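Local coordinates for 3-ketosteroid-delta4-5alpha-dehydrogenase (Rhodococcus jostii, PDB 4AT2), which catalyses the FAD-dependent introduction of a double bond into the first ring of 3-keto-5alpha-steroids, next to the keto group's neighbouring carbon, a step in steroid breakdown, at residues A[307-312]-A[347-352]; A[269-272]-A[277-280]. All blocks are in the same frame, centred on the assembly; numbering follows the deposited sequence. Where two conformers were deposited one is given.

Interaction 1 (A[307-312]-A[347-352]); sequences DATEVA and TLFHQD. With ASD (4-androstene-3-17-dione), chain B.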
# COMPACT_ATOMS: atom_id res chain seq x y z
N ASP A 307 -1.91 1.55 -3.87
CA ASP A 307 -1.05 2.24 -2.91
C ASP A 307 0.25 2.76 -3.53
O ASP A 307 0.98 3.47 -2.85
CB ASP A 307 -0.70 1.28 -1.79
CG ASP A 307 0.03 0.05 -2.29
OD1 ASP A 307 -0.48 -0.65 -3.20
OD2 ASP A 307 1.12 -0.24 -1.79
N ALA A 308 0.54 2.41 -4.78
CA ALA A 308 1.85 2.74 -5.38
C ALA A 308 1.95 4.23 -5.69
O ALA A 308 1.04 4.81 -6.27
CB ALA A 308 2.10 1.91 -6.63
N THR A 309 3.06 4.84 -5.28
CA THR A 309 3.24 6.28 -5.48
C THR A 309 4.67 6.64 -5.87
O THR A 309 5.62 6.23 -5.20
CB THR A 309 2.91 7.10 -4.21
OG1 THR A 309 3.74 6.66 -3.14
CG2 THR A 309 1.46 6.90 -3.80
N GLU A 310 4.80 7.43 -6.93
CA GLU A 310 6.04 8.12 -7.23
C GLU A 310 6.28 9.13 -6.11
O GLU A 310 5.32 9.72 -5.60
CB GLU A 310 5.94 8.84 -8.58
CG GLU A 310 7.20 9.62 -8.97
CD GLU A 310 7.30 11.04 -8.41
OE1 GLU A 310 6.31 11.61 -7.90
OE2 GLU A 310 8.40 11.63 -8.49
N VAL A 311 7.54 9.33 -5.72
CA VAL A 311 7.87 10.29 -4.66
C VAL A 311 9.13 11.06 -5.07
O VAL A 311 10.18 10.46 -5.24
CB VAL A 311 8.10 9.62 -3.29
CG1 VAL A 311 8.32 10.68 -2.23
CG2 VAL A 311 6.93 8.72 -2.89
N ALA A 312 9.00 12.37 -5.21
CA ALA A 312 10.14 13.23 -5.52
C ALA A 312 10.70 13.79 -4.21
O ALA A 312 10.04 13.75 -3.19
CB ALA A 312 9.70 14.36 -6.44
N THR A 347 12.86 7.89 1.99
CA THR A 347 12.69 8.91 3.02
C THR A 347 11.25 8.95 3.53
O THR A 347 11.01 8.85 4.73
CB THR A 347 13.14 10.30 2.51
OG1 THR A 347 14.52 10.21 2.10
CG2 THR A 347 13.01 11.36 3.63
N LEU A 348 10.29 9.08 2.61
CA LEU A 348 8.89 9.16 2.99
C LEU A 348 8.38 7.85 3.56
O LEU A 348 7.72 7.84 4.60
CB LEU A 348 8.02 9.55 1.79
CG LEU A 348 6.51 9.60 2.04
CD1 LEU A 348 6.18 10.68 3.06
CD2 LEU A 348 5.81 9.88 0.72
N PHE A 349 8.70 6.74 2.89
CA PHE A 349 8.13 5.45 3.28
C PHE A 349 8.74 4.93 4.58
O PHE A 349 8.02 4.43 5.46
CB PHE A 349 8.34 4.36 2.21
CG PHE A 349 7.65 4.61 0.88
CD1 PHE A 349 6.72 5.64 0.69
CD2 PHE A 349 7.91 3.74 -0.18
CE1 PHE A 349 6.10 5.81 -0.54
CE2 PHE A 349 7.30 3.92 -1.42
CZ PHE A 349 6.40 4.95 -1.60
N HIS A 350 10.07 5.01 4.68
CA HIS A 350 10.78 4.24 5.71
C HIS A 350 11.44 5.03 6.80
O HIS A 350 11.84 4.45 7.82
CB HIS A 350 11.79 3.29 5.07
CG HIS A 350 11.20 2.48 3.95
ND1 HIS A 350 10.06 1.78 4.09
CD2 HIS A 350 11.64 2.26 2.65
CE1 HIS A 350 9.77 1.16 2.93
NE2 HIS A 350 10.74 1.45 2.05
N GLN A 351 11.56 6.35 6.60
CA GLN A 351 12.23 7.22 7.58
C GLN A 351 11.32 8.30 8.15
O GLN A 351 11.80 9.35 8.63
CB GLN A 351 13.52 7.84 7.01
CG GLN A 351 14.49 6.86 6.34
CD GLN A 351 14.92 5.69 7.22
OE1 GLN A 351 15.07 5.83 8.44
NE2 GLN A 351 15.13 4.53 6.60
N ASP A 352 10.01 8.04 8.08
CA ASP A 352 8.98 8.96 8.58
C ASP A 352 9.13 10.38 8.02
O ASP A 352 8.85 11.37 8.70
CB ASP A 352 8.96 8.99 10.11
CG ASP A 352 7.66 9.53 10.66
OD1 ASP A 352 6.61 9.31 10.03
OD2 ASP A 352 7.70 10.19 11.72
C1 ASD B . 8.75 13.24 -11.79
C10 ASD B . 10.20 13.77 -11.75
C11 ASD B . 9.61 15.46 -9.89
C12 ASD B . 9.65 16.90 -9.33
C13 ASD B . 11.03 17.51 -9.54
C14 ASD B . 11.39 17.43 -11.03
C15 ASD B . 12.53 18.43 -11.23
C16 ASD B . 12.13 19.63 -10.35
C17 ASD B . 11.16 19.00 -9.37
C18 ASD B . 12.06 16.91 -8.58
C19 ASD B . 11.03 12.91 -10.79
C2 ASD B . 8.60 11.82 -12.37
C3 ASD B . 9.45 11.62 -13.61
C4 ASD B . 10.44 12.66 -13.99
C5 ASD B . 10.83 13.62 -13.12
C6 ASD B . 11.98 14.53 -13.55
C7 ASD B . 11.81 15.96 -13.06
C8 ASD B . 11.52 15.99 -11.56
C9 ASD B . 10.18 15.25 -11.31
O1 ASD B . 9.30 10.62 -14.32
O2 ASD B . 10.56 19.62 -8.50

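Interaction 2 (A[269-272]-A[277-280]); sequences MIEA and LIGR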
# COMPACT_ATOMS: atom_id res chain seq x y z
N MET A 269 -10.09 9.30 -2.69
CA MET A 269 -9.31 8.18 -3.20
C MET A 269 -7.89 8.16 -2.64
O MET A 269 -7.36 7.09 -2.37
CB MET A 269 -9.28 8.18 -4.72
CG MET A 269 -10.63 7.79 -5.32
SD MET A 269 -10.64 7.78 -7.12
CE MET A 269 -9.83 6.21 -7.43
N ILE A 270 -7.28 9.33 -2.48
CA ILE A 270 -5.93 9.39 -1.87
C ILE A 270 -6.00 8.84 -0.44
O ILE A 270 -5.17 8.03 -0.05
CB ILE A 270 -5.35 10.83 -1.88
CG1 ILE A 270 -4.94 11.23 -3.30
CG2 ILE A 270 -4.16 10.96 -0.92
CD1 ILE A 270 -3.78 10.42 -3.88
N GLU A 271 -7.02 9.23 0.31
CA GLU A 271 -7.13 8.77 1.69
C GLU A 271 -7.36 7.26 1.77
O GLU A 271 -6.76 6.57 2.60
CB GLU A 271 -8.21 9.54 2.45
CG GLU A 271 -8.38 9.09 3.89
CD GLU A 271 -9.61 9.70 4.53
OE1 GLU A 271 -10.73 9.48 4.02
OE2 GLU A 271 -9.46 10.40 5.54
N ALA A 272 -8.22 6.75 0.88
CA ALA A 272 -8.60 5.34 0.88
C ALA A 272 -7.50 4.42 0.35
O ALA A 272 -7.39 3.28 0.80
CB ALA A 272 -9.87 5.14 0.06
N LEU A 277 0.32 10.06 0.56
CA LEU A 277 0.33 11.32 -0.20
C LEU A 277 -0.55 12.42 0.37
O LEU A 277 -0.56 13.53 -0.15
CB LEU A 277 -0.06 11.08 -1.67
CG LEU A 277 0.99 10.38 -2.54
CD1 LEU A 277 0.51 10.37 -3.98
CD2 LEU A 277 2.38 11.01 -2.42
N ILE A 278 -1.28 12.13 1.44
CA ILE A 278 -2.11 13.14 2.09
C ILE A 278 -1.25 14.35 2.45
O ILE A 278 -0.24 14.23 3.14
CB ILE A 278 -2.83 12.60 3.35
CG1 ILE A 278 -3.91 11.58 2.96
CG2 ILE A 278 -3.47 13.75 4.12
CD1 ILE A 278 -4.37 10.70 4.11
N GLY A 279 -1.65 15.51 1.94
CA GLY A 279 -0.96 16.76 2.23
C GLY A 279 0.33 17.00 1.45
O GLY A 279 1.01 17.99 1.69
N ARG A 280 0.67 16.10 0.53
CA ARG A 280 1.90 16.28 -0.26
C ARG A 280 1.73 15.92 -1.74
O ARG A 280 2.52 15.13 -2.28
CB ARG A 280 3.09 15.53 0.38
CG ARG A 280 2.90 14.04 0.55
CD ARG A 280 4.09 13.40 1.27
NE ARG A 280 4.29 13.96 2.61
CZ ARG A 280 3.70 13.51 3.72
NH1 ARG A 280 2.87 12.47 3.66
NH2 ARG A 280 3.94 14.09 4.89

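Interaction 1 (A[307-312]-A[347-352])
At the back of the wall of the steroid pocket, T309 and V311 of strand 309-313 pack against L348 and F349 on the last turn of helix 340-350. V311 is central. Its CG2 lies 3.8 Å from F349 CE1, approaching the ring obliquely, and 4.0 Å from L348 CD2. CG1, anti to the backbone N (chi1 -175°), also lies 4.0 Å from L348 CD2, and the two aliphatic side chains cross at about a right angle, with both valine methyls against one leucine methyl. T309 works differently: its hydroxyl OG1 sits between the backbone N and the carbonyl carbon (chi1 59°), which sets it in the ring plane at the edge of F349, 3.5 Å from CZ. R276 makes a cation-pi contact with the same ring. Replacing V311 by an alanine would probably leave L348 CD2 and F349 CE1 without their methyl partners and open a gap between strand and helix. The other face of the strand belongs to the ligand: A312 CB sits 3.6 Å from C11 of the bound 4-androstene-3,17-dione, and E310 OE2 is 3.7 Å from its C1. The backbone pairs with strand 444-452 through A308 and A312. Strand 309-313, an edge strand of a three-stranded antiparallel sheet, thus lines the steroid pocket with one face and is backed by a helix on the other.

Interaction 2 (A[269-272]-A[277-280])
I270, on helix 267-273, meets L277 and I278 just after the chain has turned back from the helix, and these three residues make most of the contact. I270 touches through one methyl. CG2, anti to the backbone N, points at the returning chain and rests 3.9 Å from I278 N and equally 3.9 Å from I278 CG1. The same methyl is 4.2 Å from L277 CB, so it fits over the peptide joining the two residues and is flanked by the roots of both side chains. I270 and I278 run past each other in opposite directions, which carries the end of I278 back over the helix. With chi2 at 163° the I278 chain is extended, and CD1 ends 4.1 Å from E271 CA, beside the foot of the glutamate and not its carboxylate. L277 also opens a type II beta turn that ends at R280, closed by the hydrogen bond from R280 N to L277 O (2.9 Å); G279 takes the positive phi (79°) that the third position of such a turn requires. On the side of strand 444-452, I270 and L277 both pack on T448, whereas E271 and I278, at the more exposed margin, pack on G119 of the second subunit. No hydrogen bond or salt bridge joins the two segments. Helix and turn are therefore held by apolar burial and van der Waals contact, while the hydrogen bond that closes the turn is made within the turn itself.

Both contacts lie against strand 444-452 and are hydrogen-bonded to it through the backbone, interaction 1 at A308 and A312, interaction 2 at R280; interaction 2 also rests side chains on it. They also touch each other, with T309 CG2 3.6 Å from L277 CD1 and L348 CD1 3.8 Å from R280 NH1, so the turn at 277-280 packs beside both strand 309-313 and helix 340-350. Interaction 1 is the more buried and borders the steroid, combining an aromatic ring, a hydroxyl and aliphatic groups; interaction 2 lies nearer the surface and is almost wholly aliphatic. Each reaches the second subunit, the first through H350 meeting its counterpart H350 there, the second through backbone hydrogen bonding from A272 as well as packing.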